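Local coordinates for protein KLLA0F20702p (Kluyveromyces lactis, PDB 5Y5A) that probably helps recruit telomerase to telomeres as the Est1 subunit, binding a peptide of the telomeric protein Cdc13, at residues Q47-S52 with Y135-L140; L150-T155 with A227-P232; M487-G492 with R515-S520. All blocks are in the same frame, centred on the assembly; numbering follows the deposited sequence.

Contact 1 of 3, residues Q47-S52 with Y135-L140; sequences QMLLQS and YSTLEL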
ATOM      1  N   GLN A  47     -28.391 -13.546  11.389  1.00 78.48           N
ATOM      2  CA  GLN A  47     -29.743 -13.397  10.878  1.00 75.02           C
ATOM      3  C   GLN A  47     -29.947 -12.080  10.134  1.00 74.52           C
ATOM      4  O   GLN A  47     -30.689 -12.030   9.156  1.00 76.99           O
ATOM      5  CB  GLN A  47     -30.737 -13.500  12.019  1.00 76.11           C
ATOM      6  CG  GLN A  47     -32.168 -13.528  11.579  1.00 77.05           C
ATOM      7  CD  GLN A  47     -33.047 -13.974  12.699  1.00 84.51           C
ATOM      8  OE1 GLN A  47     -32.553 -14.438  13.719  1.00 84.73           O
ATOM      9  NE2 GLN A  47     -34.353 -13.838  12.529  1.00 85.38           N
ATOM     10  N   MET A  48     -29.307 -11.015  10.607  1.00 73.56           N
ATOM     11  CA  MET A  48     -29.344  -9.744   9.896  1.00 79.05           C
ATOM     12  C   MET A  48     -28.697  -9.914   8.538  1.00 79.53           C
ATOM     13  O   MET A  48     -29.213  -9.438   7.524  1.00 87.52           O
ATOM     14  CB  MET A  48     -28.629  -8.650  10.682  1.00 74.91           C
ATOM     15  CG  MET A  48     -29.248  -8.352  12.032  1.00 75.67           C
ATOM     16  SD  MET A  48     -28.196  -7.225  12.958  1.00 89.86           S
ATOM     17  CE  MET A  48     -29.035  -7.181  14.536  1.00 76.96           C
ATOM     18  N   LEU A  49     -27.568 -10.617   8.535  1.00 74.40           N
ATOM     19  CA  LEU A  49     -26.774 -10.830   7.331  1.00 72.10           C
ATOM     20  C   LEU A  49     -27.503 -11.707   6.320  1.00 73.61           C
ATOM     21  O   LEU A  49     -27.344 -11.531   5.115  1.00 77.70           O
ATOM     22  CB  LEU A  49     -25.422 -11.444   7.694  1.00 65.63           C
ATOM     23  CG  LEU A  49     -24.448 -10.486   8.385  1.00 64.24           C
ATOM     24  CD1 LEU A  49     -23.266 -11.236   8.991  1.00 60.05           C
ATOM     25  CD2 LEU A  49     -23.963  -9.426   7.400  1.00 65.32           C
ATOM     26  N   LEU A  50     -28.298 -12.648   6.815  1.00 73.72           N
ATOM     27  CA  LEU A  50     -29.129 -13.473   5.950  1.00 74.23           C
ATOM     28  C   LEU A  50     -30.175 -12.615   5.258  1.00 80.27           C
ATOM     29  O   LEU A  50     -30.301 -12.653   4.033  1.00 85.18           O
ATOM     30  CB  LEU A  50     -29.811 -14.585   6.742  1.00 76.83           C
ATOM     31  CG  LEU A  50     -29.049 -15.894   6.942  1.00 77.17           C
ATOM     32  CD1 LEU A  50     -29.901 -16.859   7.742  1.00 74.56           C
ATOM     33  CD2 LEU A  50     -28.671 -16.501   5.603  1.00 78.81           C
ATOM     34  N   GLN A  51     -30.919 -11.843   6.049  1.00 77.88           N
ATOM     35  CA  GLN A  51     -31.920 -10.919   5.522  1.00 76.13           C
ATOM     36  C   GLN A  51     -31.296  -9.932   4.543  1.00 78.80           C
ATOM     37  O   GLN A  51     -31.969  -9.428   3.648  1.00 83.69           O
ATOM     38  CB  GLN A  51     -32.608 -10.161   6.661  1.00 78.16           C
ATOM     39  CG  GLN A  51     -33.641 -10.986   7.430  1.00 89.97           C
ATOM     40  CD  GLN A  51     -33.867 -10.492   8.856  1.00 95.09           C
ATOM     41  OE1 GLN A  51     -32.975  -9.904   9.470  1.00100.14           O
ATOM     42  NE2 GLN A  51     -35.060 -10.733   9.386  1.00 95.71           N
ATOM     43  N   SER A  52     -30.003  -9.671   4.710  1.00 77.95           N
ATOM     44  CA  SER A  52     -29.292  -8.717   3.866  1.00 80.11           C
ATOM     45  C   SER A  52     -28.793  -9.307   2.553  1.00 79.55           C
ATOM     46  O   SER A  52     -28.463  -8.565   1.635  1.00 82.35           O
ATOM     47  CB  SER A  52     -28.096  -8.126   4.620  1.00 81.47           C
ATOM     48  OG  SER A  52     -28.518  -7.266   5.656  1.00 87.10           O
ATOM     49  N   TYR A 135     -16.273 -15.896   8.400  1.00 65.28           N
ATOM     50  CA  TYR A 135     -16.074 -16.909   7.374  1.00 71.12           C
ATOM     51  C   TYR A 135     -17.400 -17.539   6.926  1.00 77.12           C
ATOM     52  O   TYR A 135     -17.515 -17.980   5.783  1.00 79.96           O
ATOM     53  CB  TYR A 135     -15.107 -17.990   7.869  1.00 73.87           C
ATOM     54  CG  TYR A 135     -14.674 -18.956   6.788  1.00 76.91           C
ATOM     55  CD1 TYR A 135     -13.822 -18.551   5.772  1.00 71.20           C
ATOM     56  CD2 TYR A 135     -15.117 -20.273   6.785  1.00 82.93           C
ATOM     57  CE1 TYR A 135     -13.423 -19.423   4.779  1.00 72.76           C
ATOM     58  CE2 TYR A 135     -14.720 -21.156   5.797  1.00 85.74           C
ATOM     59  CZ  TYR A 135     -13.875 -20.723   4.793  1.00 82.79           C
ATOM     60  OH  TYR A 135     -13.477 -21.594   3.805  1.00 85.89           O
ATOM     61  N   SER A 136     -18.389 -17.587   7.820  1.00 76.21           N
ATOM     62  CA  SER A 136     -19.731 -18.058   7.456  1.00 71.43           C
ATOM     63  C   SER A 136     -20.301 -17.174   6.367  1.00 71.30           C
ATOM     64  O   SER A 136     -20.898 -17.650   5.401  1.00 72.55           O
ATOM     65  CB  SER A 136     -20.696 -18.040   8.648  1.00 68.14           C
ATOM     66  OG  SER A 136     -20.315 -18.948   9.661  1.00 71.61           O
ATOM     67  N   THR A 137     -20.119 -15.872   6.547  1.00 66.26           N
ATOM     68  CA  THR A 137     -20.677 -14.888   5.642  1.00 67.19           C
ATOM     69  C   THR A 137     -20.045 -15.031   4.260  1.00 72.04           C
ATOM     70  O   THR A 137     -20.750 -15.015   3.251  1.00 74.65           O
ATOM     71  CB  THR A 137     -20.476 -13.473   6.193  1.00 63.05           C
ATOM     72  OG1 THR A 137     -20.860 -13.461   7.575  1.00 68.84           O
ATOM     73  CG2 THR A 137     -21.328 -12.474   5.432  1.00 58.79           C
ATOM     74  N   LEU A 138     -18.724 -15.193   4.222  1.00 71.81           N
ATOM     75  CA  LEU A 138     -18.013 -15.487   2.979  1.00 67.98           C
ATOM     76  C   LEU A 138     -18.588 -16.718   2.279  1.00 74.01           C
ATOM     77  O   LEU A 138     -18.962 -16.655   1.105  1.00 77.02           O
ATOM     78  CB  LEU A 138     -16.525 -15.706   3.247  1.00 65.83           C
ATOM     79  CG  LEU A 138     -15.644 -14.467   3.362  1.00 69.44           C
ATOM     80  CD1 LEU A 138     -14.210 -14.873   3.638  1.00 71.35           C
ATOM     81  CD2 LEU A 138     -15.733 -13.631   2.099  1.00 67.90           C
ATOM     82  N   GLU A 139     -18.648 -17.832   3.005  1.00 70.17           N
ATOM     83  CA  GLU A 139     -19.188 -19.081   2.471  1.00 78.04           C
ATOM     84  C   GLU A 139     -20.625 -18.906   1.996  1.00 80.73           C
ATOM     85  O   GLU A 139     -21.015 -19.452   0.964  1.00 82.02           O
ATOM     86  CB  GLU A 139     -19.124 -20.198   3.521  1.00 79.63           C
ATOM     87  CG  GLU A 139     -17.733 -20.754   3.782  1.00 85.53           C
ATOM     88  CD  GLU A 139     -17.741 -21.886   4.798  1.00 93.61           C
ATOM     89  OE1 GLU A 139     -18.450 -21.770   5.820  1.00 94.71           O
ATOM     90  OE2 GLU A 139     -17.036 -22.895   4.574  1.00 96.35           O
ATOM     91  N   LEU A 140     -21.410 -18.151   2.763  1.00 76.91           N
ATOM     92  CA  LEU A 140     -22.778 -17.832   2.378  1.00 72.60           C
ATOM     93  C   LEU A 140     -22.790 -17.115   1.040  1.00 74.41           C
ATOM     94  O   LEU A 140     -23.511 -17.501   0.122  1.00 81.87           O
ATOM     95  CB  LEU A 140     -23.457 -16.962   3.437  1.00 68.90           C
ATOM     96  CG  LEU A 140     -24.823 -16.392   3.037  1.00 74.42           C
ATOM     97  CD1 LEU A 140     -25.854 -17.501   2.896  1.00 79.83           C
ATOM     98  CD2 LEU A 140     -25.306 -15.336   4.017  1.00 72.84           C
TER
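Leu49 meets Thr137 on the inner side of this helix pair, where both residues are buried. The branch that touches is CD1 of Leu49, which stands 3.6 Å from OG1 of Thr137. The two side chains cross at about a right angle, so the leucine methyl comes against the hydroxyl oxygen and not along the threonine. That hydroxyl is already used within its own helix, where it is hydrogen-bonded to the carbonyl oxygen of Leu133. The leucine therefore packs on a polar atom that has its partner. Thr137 OG1 lies anti to the carbonyl carbon (chi1 -47°). This position suits the bond back to the preceding turn and also presents the oxygen to Leu49. Ile81 and Leu82 of helix 78-105 pack on Leu49, and Cys191 of helix 179-206 packs on Thr137.

The segments belong to helices 33-53 and 113-144 of this mainly helical chain, the N-terminal part of Est1. Helix 113-144 lies in the Est1 family region, which is related to TPR proteins. The two segments run nearly parallel, at 20°, with their axes 11.2 Å apart at closest approach. At this spacing the backbones stay well separated; Leu49 and Thr137, with CA atoms 7.5 Å apart, are the nearest pair.

The other side is looser and open to solvent. Here Leu50, an exposed residue, brings its CD2 against both methyls of Leu140. CD2 of Leu50 is 3.9 Å from CD2 of Leu140 and 4.0 Å from its CD1, so one methyl sits against the fork of the other leucine. Leu140 holds its CG anti to the backbone N (chi1 171°), which extends the fork across to Leu50. Ile54, just beyond helix 33-53, also touches Leu140.

Contact 2 of 3, residues L150-T155 with A227-P232; sequences LIPSDT and ASTIVP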
ATOM      1  N   LEU A 150     -16.600  -9.610 -11.183  1.00 68.71           N
ATOM      2  CA  LEU A 150     -16.074  -8.542 -10.341  1.00 66.41           C
ATOM      3  C   LEU A 150     -14.787  -8.943  -9.631  1.00 69.48           C
ATOM      4  O   LEU A 150     -13.978  -8.096  -9.260  1.00 71.16           O
ATOM      5  CB  LEU A 150     -17.117  -8.127  -9.300  1.00 65.09           C
ATOM      6  CG  LEU A 150     -18.526  -7.791  -9.796  1.00 67.11           C
ATOM      7  CD1 LEU A 150     -19.425  -9.022  -9.801  1.00 70.40           C
ATOM      8  CD2 LEU A 150     -19.126  -6.681  -8.952  1.00 66.14           C
ATOM      9  N   ILE A 151     -14.609 -10.244  -9.456  1.00 72.61           N
ATOM     10  CA  ILE A 151     -13.555 -10.796  -8.617  1.00 67.11           C
ATOM     11  C   ILE A 151     -12.686 -11.745  -9.447  1.00 64.17           C
ATOM     12  O   ILE A 151     -13.192 -12.397 -10.360  1.00 66.71           O
ATOM     13  CB  ILE A 151     -14.188 -11.525  -7.397  1.00 81.10           C
ATOM     14  CG1 ILE A 151     -14.875 -10.512  -6.488  1.00 78.37           C
ATOM     15  CG2 ILE A 151     -13.179 -12.291  -6.596  1.00 84.98           C
ATOM     16  CD1 ILE A 151     -14.035  -9.301  -6.202  1.00 74.83           C
ATOM     17  N   PRO A 152     -11.371 -11.798  -9.165  1.00 60.88           N
ATOM     18  CA  PRO A 152     -10.530 -12.811  -9.816  1.00 61.44           C
ATOM     19  C   PRO A 152     -11.058 -14.221  -9.562  1.00 65.63           C
ATOM     20  O   PRO A 152     -11.485 -14.523  -8.451  1.00 68.28           O
ATOM     21  CB  PRO A 152      -9.161 -12.611  -9.162  1.00 60.08           C
ATOM     22  CG  PRO A 152      -9.160 -11.182  -8.714  1.00 58.15           C
ATOM     23  CD  PRO A 152     -10.585 -10.879  -8.322  1.00 58.28           C
ATOM     24  N   SER A 153     -11.033 -15.064 -10.589  1.00 69.01           N
ATOM     25  CA  SER A 153     -11.648 -16.387 -10.530  1.00 71.99           C
ATOM     26  C   SER A 153     -11.044 -17.301  -9.466  1.00 77.75           C
ATOM     27  O   SER A 153     -11.741 -18.119  -8.868  1.00 88.00           O
ATOM     28  CB  SER A 153     -11.540 -17.056 -11.896  1.00 74.55           C
ATOM     29  OG  SER A 153     -10.214 -16.969 -12.385  1.00 73.70           O
ATOM     30  N   ASP A 154      -9.747 -17.157  -9.228  1.00 77.70           N
ATOM     31  CA  ASP A 154      -9.037 -18.024  -8.297  1.00 77.55           C
ATOM     32  C   ASP A 154      -9.278 -17.650  -6.842  1.00 75.33           C
ATOM     33  O   ASP A 154      -8.712 -18.268  -5.942  1.00 80.34           O
ATOM     34  CB  ASP A 154      -7.544 -17.978  -8.588  1.00 81.38           C
ATOM     35  CG  ASP A 154      -7.004 -16.568  -8.574  1.00 85.49           C
ATOM     36  OD1 ASP A 154      -7.080 -15.892  -9.624  1.00 93.41           O
ATOM     37  OD2 ASP A 154      -6.513 -16.128  -7.515  1.00 77.92           O
ATOM     38  N   THR A 155     -10.103 -16.633  -6.615  1.00 69.77           N
ATOM     39  CA  THR A 155     -10.405 -16.175  -5.262  1.00 69.47           C
ATOM     40  C   THR A 155     -11.104 -17.259  -4.450  1.00 73.19           C
ATOM     41  O   THR A 155     -10.780 -17.480  -3.281  1.00 72.39           O
ATOM     42  CB  THR A 155     -11.281 -14.918  -5.280  1.00 68.20           C
ATOM     43  OG1 THR A 155     -10.506 -13.805  -5.738  1.00 69.48           O
ATOM     44  CG2 THR A 155     -11.812 -14.605  -3.888  1.00 67.12           C
ATOM     45  N   ALA A 227      -8.001  -9.380   0.776  1.00 53.85           N
ATOM     46  CA  ALA A 227      -8.882  -8.225   0.944  1.00 51.76           C
ATOM     47  C   ALA A 227      -8.444  -7.034   0.076  1.00 51.60           C
ATOM     48  O   ALA A 227      -9.273  -6.400  -0.573  1.00 49.89           O
ATOM     49  CB  ALA A 227      -8.942  -7.820   2.408  1.00 49.85           C
ATOM     50  N   SER A 228      -7.144  -6.738   0.073  1.00 53.45           N
ATOM     51  CA  SER A 228      -6.576  -5.681  -0.766  1.00 53.47           C
ATOM     52  C   SER A 228      -6.752  -5.968  -2.246  1.00 54.00           C
ATOM     53  O   SER A 228      -6.905  -5.065  -3.057  1.00 56.06           O
ATOM     54  CB  SER A 228      -5.085  -5.502  -0.482  1.00 55.64           C
ATOM     55  OG  SER A 228      -4.867  -5.043   0.832  1.00 72.61           O
ATOM     56  N   THR A 229      -6.691  -7.238  -2.607  1.00 55.29           N
ATOM     57  CA  THR A 229      -6.769  -7.587  -4.007  1.00 54.50           C
ATOM     58  C   THR A 229      -8.170  -7.281  -4.551  1.00 51.38           C
ATOM     59  O   THR A 229      -8.299  -6.609  -5.570  1.00 51.25           O
ATOM     60  CB  THR A 229      -6.384  -9.064  -4.223  1.00 57.25           C
ATOM     61  OG1 THR A 229      -5.006  -9.234  -3.868  1.00 60.18           O
ATOM     62  CG2 THR A 229      -6.573  -9.480  -5.671  1.00 53.13           C
ATOM     63  N   ILE A 230      -9.214  -7.715  -3.853  1.00 50.89           N
ATOM     64  CA  ILE A 230     -10.567  -7.576  -4.397  1.00 54.95           C
ATOM     65  C   ILE A 230     -11.136  -6.149  -4.330  1.00 53.12           C
ATOM     66  O   ILE A 230     -11.988  -5.789  -5.145  1.00 51.69           O
ATOM     67  CB  ILE A 230     -11.557  -8.539  -3.698  1.00 53.69           C
ATOM     68  CG1 ILE A 230     -11.682  -8.233  -2.204  1.00 50.41           C
ATOM     69  CG2 ILE A 230     -11.133  -9.986  -3.917  1.00 56.32           C
ATOM     70  CD1 ILE A 230     -12.774  -9.042  -1.507  1.00 49.71           C
ATOM     71  N   VAL A 231     -10.690  -5.349  -3.360  1.00 50.41           N
ATOM     72  CA  VAL A 231     -11.075  -3.933  -3.280  1.00 50.06           C
ATOM     73  C   VAL A 231      -9.888  -3.084  -2.828  1.00 48.88           C
ATOM     74  O   VAL A 231      -9.815  -2.661  -1.670  1.00 46.24           O
ATOM     75  CB  VAL A 231     -12.247  -3.670  -2.303  1.00 48.51           C
ATOM     76  CG1 VAL A 231     -12.782  -2.267  -2.517  1.00 48.65           C
ATOM     77  CG2 VAL A 231     -13.364  -4.682  -2.475  1.00 50.53           C
ATOM     78  N   PRO A 232      -8.952  -2.823  -3.747  1.00 46.86           N
ATOM     79  CA  PRO A 232      -7.715  -2.125  -3.374  1.00 40.24           C
ATOM     80  C   PRO A 232      -7.930  -0.677  -2.938  1.00 44.49           C
ATOM     81  O   PRO A 232      -7.024  -0.094  -2.344  1.00 45.38           O
ATOM     82  CB  PRO A 232      -6.879  -2.201  -4.657  1.00 41.67           C
ATOM     83  CG  PRO A 232      -7.894  -2.376  -5.760  1.00 43.42           C
ATOM     84  CD  PRO A 232      -8.971  -3.220  -5.169  1.00 38.91           C
TER
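The carbonyl oxygen of Pro152 is gripped twice by Thr155, while Pro152 and Thr155 both face the end of helix 218-230. The backbone N of Thr155 donates to Pro152 O at 3.1 Å, closing a type I beta turn from Pro152 to Thr155. The hydroxyl of the same threonine donates as well, with OG1 3.0 Å from Pro152 O. Both donors come from the same face of the carbonyl plane, and OG1 is tilted 29° from it. The turn leads into the short helix 155-158, and the pair of bonds fixes the hydroxyl as well as the backbone.

This turn is a loop of the Est1 family region, packed on the C-terminal end of a helix that falls in the range of the DNA/RNA binding domain. The contact borders the peptide site: Leu150 and Val231 each pack on an apolar side chain of the bound peptide. Between the segments the contact is apolar and buried, and it centres on Ile151 and Ile230. Ile151 sends CD1 across to Ile230, where it sits over the branch point. Its CG1 is anti to the carbonyl carbon (chi1 -67°), and a second bend at chi2 (-47°) carries CD1 over to the helix. Ile230 has its CG1 between the backbone N and the carbonyl carbon, leaving CG2 on the side of the loop. CG2 of Ile151 and CG2 of Ile230 then meet at 4.1 Å. Val185 of helix 179-206 also packs on Ile151.

Two wider contacts add to this. OG1 of Thr155 lies 4.3 Å from CG2 of Ile230, and the proline ring turns CG to the methyl of Thr229. The hydroxyl of Thr229 is bonded to Asp225 O in its own helix. The closest approach between the two segments is CD1 of Ile151 on CB of Ile230, at 3.6 Å.

Contact 3 of 3, residues M487-G492 with R515-S520; sequences MLKEFG and RLVGKS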
ATOM      1  N   MET A 487       0.048  -3.505  -8.138  1.00 42.16           N
ATOM      2  CA  MET A 487       0.462  -3.012  -6.826  1.00 45.71           C
ATOM      3  C   MET A 487      -0.126  -1.640  -6.515  1.00 45.89           C
ATOM      4  O   MET A 487      -0.469  -1.357  -5.370  1.00 46.15           O
ATOM      5  CB  MET A 487       1.990  -2.963  -6.733  1.00 40.08           C
ATOM      6  CG  MET A 487       2.626  -4.347  -6.830  1.00 51.01           C
ATOM      7  SD  MET A 487       4.403  -4.324  -7.136  1.00 64.43           S
ATOM      8  CE  MET A 487       4.992  -3.735  -5.550  1.00 71.19           C
ATOM      9  N   LEU A 488      -0.263  -0.805  -7.539  1.00 42.76           N
ATOM     10  CA  LEU A 488      -0.659   0.588  -7.343  1.00 44.39           C
ATOM     11  C   LEU A 488      -2.129   0.908  -7.671  1.00 49.57           C
ATOM     12  O   LEU A 488      -2.502   2.088  -7.777  1.00 46.52           O
ATOM     13  CB  LEU A 488       0.259   1.486  -8.177  1.00 38.57           C
ATOM     14  CG  LEU A 488       1.724   1.486  -7.721  1.00 39.63           C
ATOM     15  CD1 LEU A 488       2.545   2.491  -8.519  1.00 40.95           C
ATOM     16  CD2 LEU A 488       1.797   1.805  -6.248  1.00 40.03           C
ATOM     17  N   LYS A 489      -2.960  -0.118  -7.846  1.00 43.66           N
ATOM     18  CA  LYS A 489      -4.379   0.123  -8.119  1.00 48.34           C
ATOM     19  C   LYS A 489      -4.983   0.959  -6.990  1.00 41.46           C
ATOM     20  O   LYS A 489      -4.767   0.654  -5.824  1.00 40.94           O
ATOM     21  CB  LYS A 489      -5.139  -1.196  -8.283  1.00 47.20           C
ATOM     22  CG  LYS A 489      -4.734  -1.968  -9.520  1.00 50.73           C
ATOM     23  CD  LYS A 489      -5.237  -3.400  -9.508  1.00 48.95           C
ATOM     24  CE  LYS A 489      -6.707  -3.480  -9.875  1.00 50.55           C
ATOM     25  NZ  LYS A 489      -7.092  -4.882 -10.211  1.00 45.82           N
ATOM     26  N   GLU A 490      -5.689   2.028  -7.361  1.00 42.00           N
ATOM     27  CA  GLU A 490      -6.350   2.966  -6.433  1.00 43.47           C
ATOM     28  C   GLU A 490      -5.397   3.832  -5.603  1.00 47.57           C
ATOM     29  O   GLU A 490      -5.823   4.495  -4.652  1.00 45.67           O
ATOM     30  CB  GLU A 490      -7.293   2.216  -5.491  1.00 36.92           C
ATOM     31  CG  GLU A 490      -8.300   1.339  -6.212  1.00 43.88           C
ATOM     32  CD  GLU A 490      -9.469   2.108  -6.825  1.00 52.00           C
ATOM     33  OE1 GLU A 490      -9.335   3.315  -7.144  1.00 55.04           O
ATOM     34  OE2 GLU A 490     -10.541   1.489  -6.986  1.00 56.36           O
ATOM     35  N   PHE A 491      -4.115   3.824  -5.968  1.00 43.36           N
ATOM     36  CA  PHE A 491      -3.123   4.726  -5.382  1.00 41.09           C
ATOM     37  C   PHE A 491      -3.362   6.149  -5.878  1.00 44.84           C
ATOM     38  O   PHE A 491      -3.233   6.416  -7.071  1.00 47.78           O
ATOM     39  CB  PHE A 491      -1.714   4.261  -5.750  1.00 40.30           C
ATOM     40  CG  PHE A 491      -0.600   4.977  -5.032  1.00 41.14           C
ATOM     41  CD1 PHE A 491      -0.589   5.078  -3.647  1.00 39.31           C
ATOM     42  CD2 PHE A 491       0.480   5.485  -5.748  1.00 36.98           C
ATOM     43  CE1 PHE A 491       0.464   5.704  -2.985  1.00 38.69           C
ATOM     44  CE2 PHE A 491       1.533   6.107  -5.095  1.00 38.63           C
ATOM     45  CZ  PHE A 491       1.523   6.215  -3.705  1.00 38.12           C
ATOM     46  N   GLY A 492      -3.712   7.055  -4.971  1.00 40.21           N
ATOM     47  CA  GLY A 492      -4.053   8.424  -5.342  1.00 41.16           C
ATOM     48  C   GLY A 492      -3.025   9.229  -6.130  1.00 42.80           C
ATOM     49  O   GLY A 492      -3.378   9.889  -7.100  1.00 38.44           O
ATOM     50  N   ARG A 515      -7.775 -10.062 -15.898  1.00 57.01           N
ATOM     51  CA  ARG A 515      -6.841  -9.213 -16.643  1.00 57.94           C
ATOM     52  C   ARG A 515      -6.212  -8.165 -15.758  1.00 54.21           C
ATOM     53  O   ARG A 515      -5.032  -7.838 -15.905  1.00 50.29           O
ATOM     54  CB  ARG A 515      -7.531  -8.499 -17.806  1.00 60.20           C
ATOM     55  CG  ARG A 515      -8.048  -9.408 -18.865  1.00 64.39           C
ATOM     56  CD  ARG A 515      -8.470  -8.622 -20.086  1.00 62.38           C
ATOM     57  NE  ARG A 515      -8.916  -9.531 -21.126  1.00 61.64           N
ATOM     58  CZ  ARG A 515      -8.091 -10.216 -21.905  1.00 69.42           C
ATOM     59  NH1 ARG A 515      -6.779 -10.083 -21.755  1.00 67.10           N
ATOM     60  NH2 ARG A 515      -8.577 -11.027 -22.836  1.00 73.44           N
ATOM     61  N   LEU A 516      -7.021  -7.628 -14.851  1.00 54.68           N
ATOM     62  CA  LEU A 516      -6.587  -6.534 -13.991  1.00 57.35           C
ATOM     63  C   LEU A 516      -5.836  -7.048 -12.759  1.00 58.33           C
ATOM     64  O   LEU A 516      -5.463  -6.269 -11.892  1.00 55.71           O
ATOM     65  CB  LEU A 516      -7.786  -5.674 -13.578  1.00 53.58           C
ATOM     66  CG  LEU A 516      -8.563  -5.025 -14.739  1.00 57.14           C
ATOM     67  CD1 LEU A 516      -9.688  -4.120 -14.242  1.00 53.13           C
ATOM     68  CD2 LEU A 516      -7.631  -4.253 -15.659  1.00 55.88           C
ATOM     69  N   VAL A 517      -5.620  -8.359 -12.685  1.00 60.84           N
ATOM     70  CA  VAL A 517      -4.709  -8.919 -11.683  1.00 55.57           C
ATOM     71  C   VAL A 517      -3.653  -9.792 -12.350  1.00 51.02           C
ATOM     72  O   VAL A 517      -3.151 -10.734 -11.750  1.00 50.23           O
ATOM     73  CB  VAL A 517      -5.443  -9.753 -10.601  1.00 59.15           C
ATOM     74  CG1 VAL A 517      -6.250  -8.845  -9.675  1.00 52.53           C
ATOM     75  CG2 VAL A 517      -6.316 -10.837 -11.231  1.00 58.97           C
ATOM     76  N   GLY A 518      -3.333  -9.470 -13.601  1.00 57.87           N
ATOM     77  CA  GLY A 518      -2.239 -10.104 -14.316  1.00 59.84           C
ATOM     78  C   GLY A 518      -2.517 -11.466 -14.927  1.00 67.78           C
ATOM     79  O   GLY A 518      -1.614 -12.078 -15.496  1.00 68.32           O
ATOM     80  N   LYS A 519      -3.754 -11.945 -14.822  1.00 68.87           N
ATOM     81  CA  LYS A 519      -4.086 -13.278 -15.315  1.00 68.10           C
ATOM     82  C   LYS A 519      -4.892 -13.245 -16.611  1.00 68.66           C
ATOM     83  O   LYS A 519      -5.939 -12.607 -16.690  1.00 70.14           O
ATOM     84  CB  LYS A 519      -4.837 -14.064 -14.236  1.00 72.14           C
ATOM     85  CG  LYS A 519      -3.936 -14.454 -13.074  1.00 80.72           C
ATOM     86  CD  LYS A 519      -4.690 -14.976 -11.863  1.00 88.44           C
ATOM     87  CE  LYS A 519      -3.711 -15.214 -10.713  1.00 95.15           C
ATOM     88  NZ  LYS A 519      -4.363 -15.460  -9.397  1.00 98.47           N
ATOM     89  N   SER A 520      -4.387 -13.935 -17.629  1.00 70.52           N
ATOM     90  CA  SER A 520      -5.076 -14.020 -18.912  1.00 74.70           C
ATOM     91  C   SER A 520      -4.536 -15.176 -19.747  1.00 71.83           C
ATOM     92  O   SER A 520      -3.496 -15.753 -19.431  1.00 66.76           O
ATOM     93  CB  SER A 520      -4.941 -12.708 -19.694  1.00 74.08           C
ATOM     94  OG  SER A 520      -3.725 -12.669 -20.421  1.00 72.58           O
TER
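Lys489 lies at about a right angle to the side chain of Leu516 and brings its ammonium group to the leucine backbone. NZ of Lys489 donates to the carbonyl oxygen of Leu516 at 2.7 Å. The C=O...N angle is 125°, and NZ stands above the carbonyl plane, 49° out of it, so the bond does not follow a lone pair. The lysine chain is bent at chi3 (78°), and both CD and CE of Lys489 lie 3.7 Å from Leu516 O. The end of the chain thus curls over the oxygen. CB of Leu516 is 3.5 Å from NZ of Lys489, and CG1 of Val517 borders NZ more loosely, at 4.1 Å.

Each segment holds a turn of its own. Lys489 occupies the second position of a type II beta turn from Leu488 to Phe491, just after helix 483-487. Leu516 and Val517 follow helix 512-515, which ends in a Schellman motif. Gly518 is its C-prime residue and has positive phi. Its N bonds to Arg515 O, and Lys519 N bonds to Asp514 O. The lysine charge therefore comes to the C-terminal end of a short helix, where the carbonyl dipoles would probably favour it.

Lys489 also makes a cation-pi contact with an aromatic side chain of the bound peptide, and Leu516 and Glu490 each pack on an aromatic side chain of that peptide. With an alanine here in place of Lys489, Leu516 O would probably lose this donor and the peptide aromatic its cation.

Contacts 2 and 3 are neighbours, with centres about 10 Å apart, and they touch directly. Asp154 OD1 and Lys519 NZ make a salt bridge at 2.8 Å. CG of Pro152 packs on CG2 of Val517 at 3.8 Å, and Pro232 packs on Lys489 and Glu490. The bound peptide, presumably from Cdc13, lies beside both: Leu150 and Val231 of contact 2 each meet an apolar side chain of it, and Lys489, Glu490 and Leu516 of contact 3 each meet an aromatic one. Contact 1 stands apart in the N-terminal helices. Its centre is about 19 Å from that of contact 2 and about 28 Å from that of contact 3. Helix 179-206 packs on both contacts 1 and 2.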